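PDB 3H41: NLP/P60 family protein from Bacillus cereus ATCC 10987, which probably cleaves the gamma-D-glutamyl-L-lysine bond of murein peptides as a cysteine peptidase of the NlpC/P60 (C40) family, releasing L-Ala-D-Glu. Local coordinates for residues A[9-13]-A[14-18]; A[105-109]-A[110-114]. All blocks are in the same frame, centred on the assembly; numbering follows the deposited sequence.

Contact 1 (A[9-13]-A[14-18]); sequences AFIDV and SAATL
A16 CB meets V13 CG2 at 3.9 Å and I11 CG2 at 4.0 Å; no sound polar bond joins 9-13 to 14-18, and the packing is carried by methyl groups. The V13 and I11 methyls are themselves 4.1 Å apart (CG2 to CG2), so the three carbons form a nearly equilateral triangle. I11 reaches A16 with both branches. With CG1 turned to the backbone N side (chi1 -55°), CG2 stands opposite that nitrogen and CD1 bends round to 4.1 Å from A16 CB. V13 CG2, set between its own backbone N and carbonyl carbon, also rests against A15 O at 3.6 Å. The chain turns sharply at D12-S14, where D12 (psi 12°) and S14 (psi -47°) both leave the extended conformation, which brings the A16 methyl against I11 and V13. Beyond strand 8-11 the chain leaves the five-stranded sheet of the N-terminal SH3-like region, and strand 15-19 pairs with strand 60-65; I11 also packs on A64 and V70. D12, on the turn, is held separately through OD2 by N35. With every touching residue buried, the all-apolar contact is consistent with a turn held by burial of methyl groups.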
loop_
_atom_site.group_PDB
_atom_site.type_symbol
_atom_site.label_atom_id
_atom_site.label_comp_id
_atom_site.label_asym_id
_atom_site.label_seq_id
_atom_site.Cartn_x
_atom_site.Cartn_y
_atom_site.Cartn_z
ATOM N N ALA A 9 9.963 -0.651 -15.639
ATOM C CA ALA A 9 9.370 -1.957 -15.503
ATOM C C ALA A 9 8.115 -1.828 -14.660
ATOM O O ALA A 9 7.854 -0.775 -14.073
ATOM C CB ALA A 9 10.359 -2.961 -14.915
ATOM N N PHE A 10 7.349 -2.903 -14.626
ATOM C CA PHE A 10 6.080 -2.942 -13.895
ATOM C C PHE A 10 6.008 -4.139 -12.954
ATOM O O PHE A 10 6.411 -5.233 -13.304
ATOM C CB PHE A 10 4.931 -2.980 -14.907
ATOM C CG PHE A 10 4.863 -1.720 -15.747
ATOM C CD1 PHE A 10 4.195 -0.592 -15.291
ATOM C CD2 PHE A 10 5.559 -1.641 -16.919
ATOM C CE1 PHE A 10 4.167 0.588 -16.033
ATOM C CE2 PHE A 10 5.541 -0.470 -17.670
ATOM C CZ PHE A 10 4.850 0.641 -17.224
ATOM N N ILE A 11 5.414 -3.940 -11.788
ATOM C CA ILE A 11 5.168 -5.046 -10.856
ATOM C C ILE A 11 4.240 -6.096 -11.464
ATOM O O ILE A 11 3.166 -5.757 -11.949
ATOM C CB ILE A 11 4.559 -4.509 -9.539
ATOM C CG1 ILE A 11 5.451 -3.423 -8.951
ATOM C CG2 ILE A 11 4.303 -5.648 -8.541
ATOM C CD1 ILE A 11 6.866 -3.822 -8.614
ATOM N N ASP A 12 4.659 -7.364 -11.398
ATOM C CA ASP A 12 3.993 -8.469 -12.084
ATOM C C ASP A 12 3.372 -9.442 -11.088
ATOM O O ASP A 12 2.941 -10.512 -11.477
ATOM C CB ASP A 12 4.963 -9.181 -13.052
ATOM C CG ASP A 12 4.241 -10.125 -14.039
ATOM O OD1 ASP A 12 3.198 -9.734 -14.575
ATOM O OD2 ASP A 12 4.700 -11.275 -14.258
ATOM N N VAL A 13 3.291 -9.042 -9.805
ATOM C CA VAL A 13 2.685 -9.885 -8.784
ATOM C C VAL A 13 1.670 -9.034 -8.052
ATOM O O VAL A 13 1.658 -7.782 -8.169
ATOM C CB VAL A 13 3.766 -10.521 -7.798
ATOM C CG1 VAL A 13 4.546 -11.613 -8.523
ATOM C CG2 VAL A 13 4.700 -9.457 -7.206
ATOM N N SER A 14 0.794 -9.682 -7.297
ATOM C CA SER A 14 -0.267 -8.913 -6.609
ATOM C C SER A 14 0.353 -7.821 -5.735
ATOM O O SER A 14 -0.046 -6.653 -5.797
ATOM C CB SER A 14 -1.183 -9.813 -5.811
ATOM O OG SER A 14 -0.421 -10.569 -4.878
ATOM N N ALA A 15 1.355 -8.193 -4.959
ATOM C CA ALA A 15 2.186 -7.214 -4.293
ATOM C C ALA A 15 3.632 -7.717 -4.135
ATOM O O ALA A 15 3.875 -8.891 -3.759
ATOM C CB ALA A 15 1.568 -6.760 -2.964
ATOM N N ALA A 16 4.571 -6.860 -4.546
ATOM C CA ALA A 16 6.009 -7.114 -4.380
ATOM C C ALA A 16 6.516 -6.452 -3.106
ATOM O O ALA A 16 6.238 -5.299 -2.839
ATOM C CB ALA A 16 6.813 -6.607 -5.561
ATOM N N THR A 17 7.345 -7.188 -2.372
ATOM C CA THR A 17 7.946 -6.694 -1.150
ATOM C C THR A 17 9.379 -6.306 -1.475
ATOM O O THR A 17 10.115 -7.100 -2.073
ATOM C CB THR A 17 7.893 -7.816 -0.121
ATOM O OG1 THR A 17 6.513 -8.145 0.101
ATOM C CG2 THR A 17 8.529 -7.380 1.209
ATOM N N LEU A 18 9.726 -5.066 -1.129
ATOM C CA LEU A 18 11.040 -4.533 -1.364
ATOM C C LEU A 18 11.891 -4.586 -0.080
ATOM O O LEU A 18 11.449 -4.192 1.006
ATOM C CB LEU A 18 10.940 -3.096 -1.869
ATOM C CG LEU A 18 10.636 -2.984 -3.386
ATOM C CD1 LEU A 18 9.232 -3.455 -3.705
ATOM C CD2 LEU A 18 10.851 -1.516 -3.794
#

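Contact 2 (A[105-109]-A[110-114]); sequences LTYNQ and EFADK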
loop_
_atom_site.group_PDB
_atom_site.type_symbol
_atom_site.label_atom_id
_atom_site.label_comp_id
_atom_site.label_asym_id
_atom_site.label_seq_id
_atom_site.Cartn_x
_atom_site.Cartn_y
_atom_site.Cartn_z
ATOM N N LEU A 105 9.007 -8.638 -11.872
ATOM C CA LEU A 105 8.845 -7.460 -12.746
ATOM C C LEU A 105 8.495 -7.956 -14.142
ATOM O O LEU A 105 8.818 -9.087 -14.515
ATOM C CB LEU A 105 10.138 -6.648 -12.828
ATOM C CG LEU A 105 10.570 -5.894 -11.590
ATOM C CD1 LEU A 105 11.896 -5.186 -11.877
ATOM C CD2 LEU A 105 9.489 -4.897 -11.118
ATOM N N THR A 106 7.815 -7.110 -14.915
ATOM C CA THR A 106 7.592 -7.421 -16.303
ATOM C C THR A 106 7.635 -6.121 -17.111
ATOM O O THR A 106 7.762 -5.002 -16.562
ATOM C CB THR A 106 6.252 -8.167 -16.502
ATOM O OG1 THR A 106 6.179 -8.645 -17.849
ATOM C CG2 THR A 106 5.073 -7.287 -16.195
ATOM N N TYR A 107 7.564 -6.269 -18.432
ATOM C CA TYR A 107 7.375 -5.105 -19.308
ATOM C C TYR A 107 6.555 -5.560 -20.501
ATOM O O TYR A 107 6.900 -6.545 -21.136
ATOM C CB TYR A 107 8.710 -4.529 -19.804
ATOM C CG TYR A 107 8.508 -3.252 -20.629
ATOM C CD1 TYR A 107 8.218 -3.321 -22.000
ATOM C CD2 TYR A 107 8.504 -2.010 -20.028
ATOM C CE1 TYR A 107 8.006 -2.164 -22.753
ATOM C CE2 TYR A 107 8.279 -0.848 -20.763
ATOM C CZ TYR A 107 8.026 -0.936 -22.119
ATOM O OH TYR A 107 7.795 0.212 -22.847
ATOM N N ASN A 108 5.459 -4.876 -20.774
ATOM C CA ASN A 108 4.665 -5.128 -21.970
ATOM C C ASN A 108 4.347 -3.773 -22.598
ATOM O O ASN A 108 3.856 -2.864 -21.921
ATOM C CB ASN A 108 3.403 -5.895 -21.595
ATOM C CG ASN A 108 2.503 -6.156 -22.774
ATOM O OD1 ASN A 108 1.603 -5.370 -23.027
ATOM N ND2 ASN A 108 2.683 -7.281 -23.444
ATOM N N GLN A 109 4.699 -3.602 -23.876
ATOM C CA GLN A 109 4.535 -2.300 -24.525
ATOM C C GLN A 109 3.085 -1.814 -24.534
ATOM O O GLN A 109 2.817 -0.618 -24.321
ATOM C CB GLN A 109 5.055 -2.333 -25.969
ATOM C CG GLN A 109 5.147 -0.932 -26.592
ATOM C CD GLN A 109 6.060 -0.005 -25.801
ATOM O OE1 GLN A 109 7.179 -0.382 -25.470
ATOM N NE2 GLN A 109 5.571 1.194 -25.457
ATOM N N GLU A 110 2.157 -2.724 -24.822
ATOM C CA GLU A 110 0.728 -2.393 -24.792
ATOM C C GLU A 110 0.302 -1.871 -23.421
ATOM O O GLU A 110 -0.370 -0.837 -23.339
ATOM C CB GLU A 110 -0.151 -3.586 -25.157
ATOM C CG GLU A 110 -1.654 -3.209 -25.149
ATOM C CD GLU A 110 -2.612 -4.370 -25.481
ATOM O OE1 GLU A 110 -2.170 -5.537 -25.522
ATOM O OE2 GLU A 110 -3.822 -4.100 -25.679
ATOM N N PHE A 111 0.675 -2.585 -22.348
ATOM C CA PHE A 111 0.410 -2.081 -20.989
ATOM C C PHE A 111 1.090 -0.735 -20.747
ATOM O O PHE A 111 0.479 0.208 -20.245
ATOM C CB PHE A 111 0.863 -3.081 -19.918
ATOM C CG PHE A 111 0.446 -2.704 -18.520
ATOM C CD1 PHE A 111 -0.791 -3.120 -18.001
ATOM C CD2 PHE A 111 1.269 -1.925 -17.719
ATOM C CE1 PHE A 111 -1.191 -2.782 -16.710
ATOM C CE2 PHE A 111 0.868 -1.567 -16.431
ATOM C CZ PHE A 111 -0.366 -2.018 -15.915
ATOM N N ALA A 112 2.377 -0.653 -21.064
ATOM C CA ALA A 112 3.110 0.617 -20.930
ATOM C C ALA A 112 2.390 1.777 -21.679
ATOM O O ALA A 112 2.255 2.879 -21.149
ATOM C CB ALA A 112 4.538 0.451 -21.440
ATOM N N ASP A 113 1.897 1.510 -22.881
ATOM C CA ASP A 113 1.167 2.548 -23.653
ATOM C C ASP A 113 -0.186 2.928 -23.041
ATOM O O ASP A 113 -0.715 4.021 -23.309
ATOM C CB ASP A 113 0.957 2.087 -25.090
ATOM C CG ASP A 113 2.248 2.040 -25.880
ATOM O OD1 ASP A 113 3.195 2.770 -25.510
ATOM O OD2 ASP A 113 2.312 1.263 -26.851
ATOM N N LYS A 114 -0.771 2.024 -22.254
ATOM C CA LYS A 114 -2.106 2.251 -21.718
ATOM C C LYS A 114 -2.076 2.758 -20.274
ATOM O O LYS A 114 -3.111 2.897 -19.658
ATOM C CB LYS A 114 -2.925 0.967 -21.826
ATOM C CG LYS A 114 -3.359 0.613 -23.270
ATOM C CD LYS A 114 -4.106 -0.738 -23.295
ATOM C CE LYS A 114 -4.998 -0.897 -24.524
ATOM N NZ LYS A 114 -6.245 -0.060 -24.461
#
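The Y107 ring and the A112 methyl meet at an oblique angle, with A112 CB 3.8 Å from CZ, while Q109 OE1 lies in the ring plane at the hydroxyl edge. Y107 OH donates to that OE1 at 2.8 Å, approaching from above the amide's carbonyl plane. At the other end of the same amide, Q109 NE2 donates to D113 OD1 at 2.9 Å. The acceptor lies almost in the amide plane, yet the donor stands 43° out of the carboxylate plane, in keeping with the 48° between the two groups. The bend in Q109 at chi2 (59°) folds the amide back over the helix start, where both its ends are engaged and its rotation is fixed. N108 OD1 accepts from F111 N at 3.0 Å in the carbonyl plane, on a lone pair. Main-chain hydrogen bonds follow: A112 N donates to N108 O at 2.8 Å and D113 N to Q109 O at 2.7 Å. The buried F111 ring turns away from these bonds, packing on L148, P149 and L161. An asparagine N-cap with a side-chain bond between the first and fifth helical residues thus starts the short helix 109-113, which connects the SH3-like sheet ending at 105-106 to the next sheet, entered at strand 119-122.

Contact 1 is buried and contact 2 lies largely at the surface, their centres about 13 Å apart, yet both reach one sheet, because strands 8-11 and 105-106 are antiparallel neighbours. F10 O and T106 N, 2.8 Å apart, are a probable hydrogen bond across that pairing. The ring of F10, idle within contact 1, packs edge-to-face on F111 of contact 2 with CD1 to CE2 at 3.6 Å. The chemistry follows location: the interior turn relies on aliphatic methyls, whereas the more exposed helix start uses amide, carboxylate and hydroxyl groups. Contact 1 leads toward strand 60-65, which borders the substrate pocket; contact 2 leads away from it into the following SH3-like region.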